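Local coordinates for protein alpha-fucosidase GH29 (Fusarium graminearum, PDB 4PSR) that hydrolyses alpha-L-fucosides as a GH29 glycoside hydrolase, probably releasing the alpha-1,6-linked core fucose of glycoprotein N-glycans, at residues K61-P69 with F78-K86; N175-K185 with K193-D204. All blocks are in the same frame, centred on the assembly; numbering follows the deposited sequence. Where two conformers were deposited one is given.

Interaction 1: K61-P69 with F78-K86; sequences KHHTETYGP and FIKGAKDKK
Phe78 drives the rim of its ring into one face of Tyr67, a T-shaped stack with the planes at 81° and Phe78 CE1 3.7 Å from Tyr67 CZ. The opposite face of the tyrosine is covered by the methyl of its own neighbour, Thr66 CG2, so the phenol ring is held between the two. His63 completes the aromatic cluster differently: it meets Phe78 rim to rim, His63 CE1 lying 3.8 Å from Phe78 CZ. With CG anti to the carbonyl carbon (chi1 -56°), Tyr67 turns its ring back toward the cluster although its CB points away from 78-86. Both imidazole nitrogens of His63 are engaged, by Tyr48 OH and the carbonyl of Trp73, which fixes the ring's rotation.

Toward solvent the contact turns polar, with exposed Lys85 and ordered water in place of packed rings. Lys85 N donates an almost straight bond of 3.0 Å to Thr66 O, and the lysine chain, bent at chi3 and chi4, runs back along the last helical turn until NZ reaches Thr64 O at 2.7 Å. An ammonium beside a carbonyl of the last helical turn is probably favoured by the helix dipole. A water donates to both Tyr67 O and Lys83 O, bridging the backbones where they do not bond directly. Gly68, with positive phi, takes the chain out of the helix.

Helix 58-66 thus ends against the turn that follows strand 82-83. Val90 of the antiparallel partner strand 89-90 touches Tyr67, Phe78 and Asp84, Trp73 packs with all three rings of the cluster, and helix 48-51 adjoins through Tyr48.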
loop_
_atom_site.group_PDB
_atom_site.type_symbol
_atom_site.label_atom_id
_atom_site.label_comp_id
_atom_site.label_asym_id
_atom_site.label_seq_id
_atom_site.Cartn_x
_atom_site.Cartn_y
_atom_site.Cartn_z
ATOM N N LYS A 61 16.313 29.225 1.010
ATOM C CA LYS A 61 16.114 30.581 0.500
ATOM C C LYS A 61 14.753 31.085 0.951
ATOM O O LYS A 61 14.619 32.196 1.480
ATOM C CB LYS A 61 16.244 30.591 -1.031
ATOM C CG LYS A 61 17.662 30.289 -1.499
ATOM C CD LYS A 61 17.820 30.207 -3.003
ATOM C CE LYS A 61 19.277 29.921 -3.370
ATOM N NZ LYS A 61 19.483 29.796 -4.840
ATOM N N HIS A 62 13.725 30.248 0.773
ATOM C CA HIS A 62 12.371 30.615 1.174
ATOM C C HIS A 62 12.321 30.866 2.682
ATOM O O HIS A 62 11.715 31.847 3.141
ATOM C CB HIS A 62 11.396 29.486 0.816
ATOM C CG HIS A 62 10.024 29.675 1.384
ATOM N ND1 HIS A 62 9.041 30.407 0.748
ATOM C CD2 HIS A 62 9.473 29.219 2.538
ATOM C CE1 HIS A 62 7.951 30.407 1.499
ATOM N NE2 HIS A 62 8.183 29.680 2.579
ATOM N N HIS A 63 12.938 29.974 3.448
ATOM C CA HIS A 63 12.919 30.091 4.895
ATOM C C HIS A 63 13.555 31.397 5.344
ATOM O O HIS A 63 13.042 32.109 6.224
ATOM C CB HIS A 63 13.667 28.924 5.547
ATOM C CG HIS A 63 13.419 28.819 7.008
ATOM N ND1 HIS A 63 12.259 28.268 7.511
ATOM C CD2 HIS A 63 14.113 29.296 8.067
ATOM C CE1 HIS A 63 12.275 28.370 8.829
ATOM N NE2 HIS A 63 13.389 28.987 9.194
ATOM N N THR A 64 14.701 31.688 4.731
ATOM C CA THR A 64 15.490 32.860 5.092
ATOM C C THR A 64 14.729 34.141 4.763
ATOM O O THR A 64 14.725 35.083 5.551
ATOM C CB THR A 64 16.855 32.812 4.360
ATOM O OG1 THR A 64 17.576 31.641 4.757
ATOM C CG2 THR A 64 17.699 34.042 4.669
ATOM N N GLU A 65 14.030 34.158 3.625
ATOM C CA GLU A 65 13.224 35.320 3.266
ATOM C C GLU A 65 11.946 35.509 4.092
ATOM O O GLU A 65 11.494 36.632 4.310
ATOM C CB GLU A 65 12.873 35.276 1.777
ATOM C CG GLU A 65 14.105 35.424 0.879
ATOM C CD GLU A 65 14.881 36.694 1.173
ATOM O OE1 GLU A 65 14.296 37.781 0.957
ATOM O OE2 GLU A 65 16.045 36.585 1.635
ATOM N N THR A 66 11.345 34.398 4.520
ATOM C CA THR A 66 10.031 34.424 5.167
ATOM C C THR A 66 10.118 34.512 6.701
ATOM O O THR A 66 9.333 35.233 7.326
ATOM C CB THR A 66 9.263 33.147 4.774
ATOM O OG1 THR A 66 9.228 33.070 3.343
ATOM C CG2 THR A 66 7.835 33.126 5.341
ATOM N N TYR A 67 11.074 33.788 7.273
ATOM C CA TYR A 67 11.212 33.642 8.725
ATOM C C TYR A 67 12.509 34.240 9.249
ATOM O O TYR A 67 12.497 35.103 10.140
ATOM C CB TYR A 67 11.133 32.161 9.104
ATOM C CG TYR A 67 9.878 31.508 8.608
ATOM C CD1 TYR A 67 8.641 31.782 9.189
ATOM C CD2 TYR A 67 9.905 30.634 7.517
ATOM C CE1 TYR A 67 7.461 31.187 8.710
ATOM C CE2 TYR A 67 8.743 30.058 7.036
ATOM C CZ TYR A 67 7.520 30.331 7.630
ATOM O OH TYR A 67 6.387 29.733 7.132
ATOM N N GLY A 68 13.625 33.781 8.706
ATOM C CA GLY A 68 14.936 34.251 9.109
ATOM C C GLY A 68 15.925 33.167 8.765
ATOM O O GLY A 68 15.535 32.073 8.386
ATOM N N PRO A 69 17.221 33.443 8.886
ATOM C CA PRO A 69 18.176 32.360 8.643
ATOM C C PRO A 69 17.885 31.141 9.528
ATOM O O PRO A 69 17.546 31.328 10.693
ATOM C CB PRO A 69 19.536 32.996 8.978
ATOM C CG PRO A 69 19.225 34.227 9.739
ATOM C CD PRO A 69 17.869 34.682 9.346
ATOM N N PHE A 78 8.566 26.280 14.601
ATOM C CA PHE A 78 7.232 25.937 14.099
ATOM C C PHE A 78 6.391 25.235 15.177
ATOM O O PHE A 78 5.158 25.353 15.186
ATOM C CB PHE A 78 7.307 25.052 12.853
ATOM C CG PHE A 78 7.815 25.751 11.610
ATOM C CD1 PHE A 78 7.072 26.713 10.962
ATOM C CD2 PHE A 78 9.033 25.392 11.076
ATOM C CE1 PHE A 78 7.559 27.317 9.792
ATOM C CE2 PHE A 78 9.503 25.975 9.917
ATOM C CZ PHE A 78 8.776 26.937 9.289
ATOM N N ILE A 79 7.057 24.517 16.068
ATOM C CA ILE A 79 6.406 23.772 17.142
ATOM C C ILE A 79 6.156 24.676 18.352
ATOM O O ILE A 79 5.045 24.697 18.900
ATOM C CB ILE A 79 7.278 22.560 17.548
ATOM C CG1 ILE A 79 7.332 21.568 16.369
ATOM C CG2 ILE A 79 6.750 21.895 18.841
ATOM C CD1 ILE A 79 8.430 20.554 16.447
ATOM N N LYS A 80 7.162 25.451 18.744
ATOM C CA LYS A 80 7.040 26.302 19.943
ATOM C C LYS A 80 6.456 27.685 19.661
ATOM O O LYS A 80 5.984 28.371 20.587
ATOM C CB LYS A 80 8.396 26.407 20.647
ATOM C CG LYS A 80 8.763 25.106 21.339
ATOM C CD LYS A 80 10.070 25.186 22.117
ATOM C CE LYS A 80 10.223 23.946 22.983
ATOM N NZ LYS A 80 11.447 24.039 23.848
ATOM N N GLY A 81 6.435 28.064 18.382
ATOM C CA GLY A 81 5.872 29.330 17.949
ATOM C C GLY A 81 6.887 30.469 17.901
ATOM O O GLY A 81 7.766 30.612 18.774
ATOM N N ALA A 82 6.791 31.289 16.853
ATOM C CA ALA A 82 7.647 32.479 16.721
ATOM C C ALA A 82 7.088 33.418 15.670
ATOM O O ALA A 82 6.253 33.029 14.866
ATOM C CB ALA A 82 9.090 32.090 16.347
ATOM N N LYS A 83 7.553 34.664 15.661
ATOM C CA LYS A 83 7.125 35.606 14.637
ATOM C C LYS A 83 7.929 35.447 13.360
ATOM O O LYS A 83 9.134 35.227 13.411
ATOM C CB LYS A 83 7.245 37.033 15.167
ATOM C CG LYS A 83 6.250 37.305 16.290
ATOM C CD LYS A 83 6.316 38.738 16.795
ATOM C CE LYS A 83 5.257 38.982 17.860
ATOM N NZ LYS A 83 5.382 40.322 18.496
ATOM N N ASP A 84 7.269 35.585 12.223
ATOM C CA ASP A 84 7.966 35.606 10.946
ATOM C C ASP A 84 8.559 37.006 10.692
ATOM O O ASP A 84 8.479 37.879 11.559
ATOM C CB ASP A 84 7.055 35.103 9.802
ATOM C CG ASP A 84 5.894 36.027 9.481
ATOM O OD1 ASP A 84 5.919 37.208 9.889
ATOM O OD2 ASP A 84 4.945 35.562 8.800
ATOM N N LYS A 85 9.175 37.208 9.525
ATOM C CA LYS A 85 9.898 38.460 9.254
ATOM C C LYS A 85 8.966 39.668 9.152
ATOM O O LYS A 85 9.400 40.805 9.326
ATOM C CB LYS A 85 10.752 38.332 7.989
ATOM C CG LYS A 85 12.188 37.914 8.250
ATOM C CD LYS A 85 12.978 37.711 6.946
ATOM C CE LYS A 85 14.332 38.398 6.972
ATOM N NZ LYS A 85 15.404 37.625 6.261
ATOM N N LYS A 86 7.690 39.425 8.881
ATOM C CA LYS A 86 6.677 40.479 8.842
ATOM C C LYS A 86 5.878 40.622 10.144
ATOM O O LYS A 86 4.870 41.334 10.186
ATOM C CB LYS A 86 5.755 40.236 7.665
ATOM C CG LYS A 86 6.432 40.599 6.350
ATOM C CD LYS A 86 5.719 40.013 5.152
ATOM C CE LYS A 86 6.105 40.757 3.868
ATOM N NZ LYS A 86 7.562 41.059 3.800
HETATM O O HOH W 1 9.410 38.213 4.643
HETATM O O HOH W 2 11.264 36.526 12.049
#

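Interaction 2: N175-K185 with K193-D204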
loop_
_atom_site.group_PDB
_atom_site.type_symbol
_atom_site.label_atom_id
_atom_site.label_comp_id
_atom_site.label_asym_id
_atom_site.label_seq_id
_atom_site.Cartn_x
_atom_site.Cartn_y
_atom_site.Cartn_z
ATOM N N ASN A 175 14.860 10.102 11.311
ATOM C CA ASN A 175 15.105 11.246 12.179
ATOM C C ASN A 175 16.554 11.368 12.676
ATOM O O ASN A 175 17.087 12.485 12.705
ATOM C CB ASN A 175 14.133 11.185 13.379
ATOM C CG ASN A 175 14.436 12.215 14.428
ATOM O OD1 ASN A 175 15.057 11.895 15.448
ATOM N ND2 ASN A 175 14.047 13.462 14.186
ATOM N N TYR A 176 17.150 10.249 13.058
ATOM C CA TYR A 176 18.510 10.244 13.585
ATOM C C TYR A 176 19.484 9.563 12.656
ATOM O O TYR A 176 20.630 9.287 13.067
ATOM C CB TYR A 176 18.562 9.615 14.978
ATOM C CG TYR A 176 18.172 8.153 15.119
ATOM C CD1 TYR A 176 16.829 7.776 15.302
ATOM C CD2 TYR A 176 19.149 7.140 15.172
ATOM C CE1 TYR A 176 16.488 6.469 15.490
ATOM C CE2 TYR A 176 18.793 5.805 15.338
ATOM C CZ TYR A 176 17.465 5.483 15.528
ATOM O OH TYR A 176 17.091 4.173 15.733
ATOM N N ASN A 177 19.047 9.270 11.428
ATOM C CA ASN A 177 19.888 8.628 10.407
ATOM C C ASN A 177 20.126 9.543 9.220
ATOM O O ASN A 177 20.482 9.073 8.153
ATOM C CB ASN A 177 19.311 7.269 9.964
ATOM C CG ASN A 177 19.656 6.162 10.912
ATOM O OD1 ASN A 177 20.813 5.704 10.939
ATOM N ND2 ASN A 177 18.698 5.695 11.681
ATOM N N GLY A 178 19.945 10.847 9.397
ATOM C CA GLY A 178 20.335 11.822 8.406
ATOM C C GLY A 178 19.328 12.903 8.087
ATOM O O GLY A 178 19.703 13.929 7.546
ATOM N N PHE A 179 18.054 12.717 8.424
ATOM C CA PHE A 179 17.060 13.726 8.039
ATOM C C PHE A 179 17.479 15.138 8.407
ATOM O O PHE A 179 17.359 16.054 7.603
ATOM C CB PHE A 179 15.725 13.405 8.714
ATOM C CG PHE A 179 14.557 14.267 8.258
ATOM C CD1 PHE A 179 14.000 14.117 7.002
ATOM C CD2 PHE A 179 13.992 15.184 9.129
ATOM C CE1 PHE A 179 12.903 14.871 6.598
ATOM C CE2 PHE A 179 12.888 15.935 8.731
ATOM C CZ PHE A 179 12.360 15.778 7.474
ATOM N N PHE A 180 17.946 15.301 9.643
ATOM C CA PHE A 180 18.323 16.619 10.140
ATOM C C PHE A 180 19.850 16.859 10.041
ATOM O O PHE A 180 20.416 17.610 10.814
ATOM C CB PHE A 180 17.855 16.777 11.585
ATOM C CG PHE A 180 16.381 17.124 11.740
ATOM C CD1 PHE A 180 15.853 18.238 11.118
ATOM C CD2 PHE A 180 15.557 16.366 12.593
ATOM C CE1 PHE A 180 14.512 18.607 11.296
ATOM C CE2 PHE A 180 14.200 16.761 12.782
ATOM C CZ PHE A 180 13.704 17.857 12.148
ATOM N N GLN A 181 20.494 16.264 9.049
ATOM C CA GLN A 181 21.968 16.368 8.951
ATOM C C GLN A 181 22.472 17.809 8.837
ATOM O O GLN A 181 23.612 18.086 9.234
ATOM C CB GLN A 181 22.482 15.543 7.758
ATOM C CG GLN A 181 22.115 16.063 6.397
ATOM C CD GLN A 181 22.562 15.122 5.320
ATOM O OE1 GLN A 181 21.781 14.379 4.751
ATOM N NE2 GLN A 181 23.861 15.158 5.019
ATOM N N TRP A 182 21.666 18.709 8.283
ATOM C CA TRP A 182 22.099 20.099 8.077
ATOM C C TRP A 182 21.725 21.069 9.212
ATOM O O TRP A 182 22.055 22.265 9.141
ATOM C CB TRP A 182 21.609 20.634 6.736
ATOM C CG TRP A 182 22.120 19.826 5.549
ATOM C CD1 TRP A 182 23.445 19.579 5.250
ATOM C CD2 TRP A 182 21.357 19.152 4.539
ATOM N NE1 TRP A 182 23.544 18.814 4.116
ATOM C CE2 TRP A 182 22.280 18.541 3.650
ATOM C CE3 TRP A 182 19.995 19.007 4.288
ATOM C CZ2 TRP A 182 21.879 17.790 2.533
ATOM C CZ3 TRP A 182 19.593 18.256 3.151
ATOM C CH2 TRP A 182 20.543 17.642 2.308
ATOM N N ALA A 183 20.992 20.584 10.221
ATOM C CA ALA A 183 20.670 21.431 11.370
ATOM C C ALA A 183 21.927 21.722 12.176
ATOM O O ALA A 183 22.782 20.852 12.294
ATOM C CB ALA A 183 19.619 20.773 12.268
ATOM N N PRO A 184 22.022 22.928 12.767
ATOM C CA PRO A 184 23.179 23.204 13.625
ATOM C C PRO A 184 23.261 22.219 14.783
ATOM O O PRO A 184 22.243 21.767 15.330
ATOM C CB PRO A 184 22.884 24.604 14.160
ATOM C CG PRO A 184 21.917 25.219 13.205
ATOM C CD PRO A 184 21.105 24.077 12.659
ATOM N N LYS A 185 24.475 21.895 15.196
ATOM C CA LYS A 185 24.659 21.143 16.407
ATOM C C LYS A 185 24.187 21.961 17.579
ATOM O O LYS A 185 24.345 23.194 17.604
ATOM C CB LYS A 185 26.142 20.815 16.598
ATOM C CG LYS A 185 26.705 19.955 15.508
ATOM C CD LYS A 185 25.850 18.710 15.272
ATOM C CE LYS A 185 26.326 17.886 14.095
ATOM N NZ LYS A 185 25.325 16.832 13.783
ATOM N N LYS A 193 16.963 15.877 21.137
ATOM C CA LYS A 193 15.959 14.832 20.936
ATOM C C LYS A 193 15.117 15.126 19.682
ATOM O O LYS A 193 14.858 14.226 18.880
ATOM C CB LYS A 193 15.054 14.677 22.152
ATOM C CG LYS A 193 14.031 13.533 22.018
ATOM C CD LYS A 193 13.156 13.398 23.270
ATOM C CE LYS A 193 13.944 12.907 24.486
ATOM N NZ LYS A 193 13.046 12.913 25.671
ATOM N N LEU A 194 14.686 16.360 19.498
ATOM C CA LEU A 194 13.937 16.728 18.289
ATOM C C LEU A 194 14.738 16.438 17.008
ATOM O O LEU A 194 14.219 15.862 16.035
ATOM C CB LEU A 194 13.516 18.193 18.314
ATOM C CG LEU A 194 12.664 18.633 17.118
ATOM C CD1 LEU A 194 11.232 18.092 17.180
ATOM C CD2 LEU A 194 12.671 20.155 17.014
ATOM N N LEU A 195 16.006 16.845 17.031
ATOM C CA LEU A 195 16.851 16.900 15.844
ATOM C C LEU A 195 17.704 15.639 15.632
ATOM O O LEU A 195 18.557 15.619 14.742
ATOM C CB LEU A 195 17.743 18.153 15.901
ATOM C CG LEU A 195 16.999 19.476 15.967
ATOM C CD1 LEU A 195 17.933 20.663 16.115
ATOM C CD2 LEU A 195 16.155 19.678 14.725
ATOM N N GLY A 196 17.480 14.604 16.423
ATOM C CA GLY A 196 18.164 13.334 16.238
ATOM C C GLY A 196 19.656 13.391 16.534
ATOM O O GLY A 196 20.429 12.701 15.859
ATOM N N GLN A 197 20.055 14.194 17.525
ATOM C CA GLN A 197 21.458 14.386 17.890
ATOM C C GLN A 197 21.843 13.721 19.205
ATOM O O GLN A 197 22.923 13.970 19.709
ATOM C CB GLN A 197 21.762 15.883 17.972
ATOM C CG GLN A 197 21.727 16.591 16.636
ATOM C CD GLN A 197 22.060 18.064 16.731
ATOM O OE1 GLN A 197 22.642 18.528 17.720
ATOM N NE2 GLN A 197 21.681 18.810 15.712
ATOM N N LEU A 198 20.979 12.900 19.782
ATOM C CA LEU A 198 21.335 12.200 21.012
ATOM C C LEU A 198 22.321 11.088 20.677
ATOM O O LEU A 198 22.461 10.716 19.516
ATOM C CB LEU A 198 20.092 11.592 21.679
ATOM C CG LEU A 198 19.027 12.573 22.162
ATOM C CD1 LEU A 198 17.759 11.816 22.521
ATOM C CD2 LEU A 198 19.543 13.348 23.353
ATOM N N PRO A 199 22.985 10.520 21.691
ATOM C CA PRO A 199 23.833 9.359 21.400
ATOM C C PRO A 199 23.042 8.253 20.719
ATOM O O PRO A 199 21.844 8.067 20.991
ATOM C CB PRO A 199 24.304 8.934 22.793
ATOM C CG PRO A 199 24.317 10.233 23.582
ATOM C CD PRO A 199 23.072 10.942 23.097
ATOM N N ARG A 200 23.661 7.474 19.832
ATOM C CA ARG A 200 22.914 6.486 19.040
ATOM C C ARG A 200 22.238 5.411 19.893
ATOM O O ARG A 200 21.141 4.974 19.555
ATOM C CB ARG A 200 23.772 5.827 17.933
ATOM C CG ARG A 200 22.979 4.822 17.069
ATOM C CD ARG A 200 23.674 4.471 15.752
ATOM N NE ARG A 200 23.852 5.653 14.910
ATOM C CZ ARG A 200 23.049 6.012 13.907
ATOM N NH1 ARG A 200 23.299 7.127 13.232
ATOM N NH2 ARG A 200 22.020 5.260 13.563
ATOM N N ASP A 201 22.848 4.983 20.992
ATOM C CA ASP A 201 22.195 3.973 21.817
ATOM C C ASP A 201 20.890 4.528 22.387
ATOM O O ASP A 201 19.885 3.799 22.515
ATOM C CB ASP A 201 23.127 3.391 22.904
ATOM C CG ASP A 201 23.356 4.334 24.077
ATOM O OD1 ASP A 201 23.625 5.532 23.868
ATOM O OD2 ASP A 201 23.285 3.857 25.231
ATOM N N GLU A 202 20.892 5.824 22.688
ATOM C CA GLU A 202 19.705 6.474 23.216
ATOM C C GLU A 202 18.679 6.638 22.108
ATOM O O GLU A 202 17.475 6.480 22.365
ATOM C CB GLU A 202 20.056 7.829 23.808
ATOM C CG GLU A 202 20.877 7.701 25.083
ATOM C CD GLU A 202 21.274 9.030 25.691
ATOM O OE1 GLU A 202 20.593 10.049 25.418
ATOM O OE2 GLU A 202 22.277 9.017 26.453
ATOM N N GLU A 203 19.124 6.940 20.893
ATOM C CA GLU A 203 18.198 7.110 19.756
ATOM C C GLU A 203 17.554 5.772 19.419
ATOM O O GLU A 203 16.351 5.729 19.136
ATOM C CB GLU A 203 18.894 7.667 18.499
ATOM C CG GLU A 203 19.402 9.102 18.629
ATOM C CD GLU A 203 18.357 10.176 18.554
ATOM O OE1 GLU A 203 17.147 9.836 18.435
ATOM O OE2 GLU A 203 18.722 11.384 18.607
ATOM N N ASP A 204 18.331 4.687 19.408
ATOM C CA ASP A 204 17.787 3.361 19.129
ATOM C C ASP A 204 16.747 2.979 20.187
ATOM O O ASP A 204 15.685 2.426 19.896
ATOM C CB ASP A 204 18.910 2.303 19.023
ATOM C CG ASP A 204 19.685 2.382 17.708
ATOM O OD1 ASP A 204 19.054 2.559 16.645
ATOM O OD2 ASP A 204 20.941 2.255 17.763
HETATM O O HOH W 3 15.422 11.628 18.076
HETATM O O HOH W 4 20.722 17.060 13.575
#
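Tyr176 reaches across to the start of helix 200-218 and donates a hydrogen bond from OH to Asp204 OD1, 2.7 Å, on the anti side of the carboxylate. The same Asp204 OD1 also takes the backbone N-H of Asp245. Two amides supply further direct hydrogen bonds. Asn175 ND2 gives a nearly straight bond of 3.0 Å to Leu194 O, which lies in its amide plane; the same ND2 also bonds the carbonyl of His127, a residue beside the bound fucose. Gln197, extended beyond CG, sends NE2 to Pro184 O at 3.0 Å, arriving above the carbonyl plane, while its OE1 accepts from Thr186 N; both ends of the amide are therefore used. In one of its two conformers Arg200 NH2 also comes from above the carbonyl plane to Asn177 OD1, at 2.9 Å, so this bond is less certain.

Water extends this network. One molecule lies between Asn175 OD1 and Glu203 OE1; another gathers Phe180 O, Leu195 O and Gln197 NE2.

Two CH-pi contacts cross between the segments. Glu203 CB sits over one face of Tyr176, 3.5 Å from the ring centroid, with Asn177 ND2 toward the rim of the opposite face. Tyr176 CG stands between the backbone N and the carbonyl carbon (chi1 63°), which lays the ring along Glu203. Leu195 CD2 lies over one face of Phe180, almost on the ring normal, 3.7 Å from its centroid, and Phe179 backs the other face.

Gly196, closing helix 189-195 in a Schellman motif, lets the backbones approach closely: its CA is 4.1 Å from that of Tyr176. The short helix 175-179, which follows barrel strand 165-170, is thus seated against the end of helix 189-195 and the first turn of helix 200-218, with Pro49 of helix 48-51 against Phe180.

From the N terminus, interaction 1 closes first: 61-69 and 78-86 are separated by eight residues, and their contact joins helix 58-66 to the end of helix 76-80 and the turn after strand 82-83. The chain then runs through barrel strands 119-125 and 165-170 before interaction 2 closes a loop of seven residues between 175-185 and 193-204, tying helix 175-179 to helices 189-195 and 200-218. The two are in series, neither nested nor crossed. Their centres lie 22 Å apart on the same side of the chain's centre, in the TIM-barrel region, and they touch directly where Ile79 CD1 packs 3.8 Å from Leu194 CD1. Helix 48-51 contacts both.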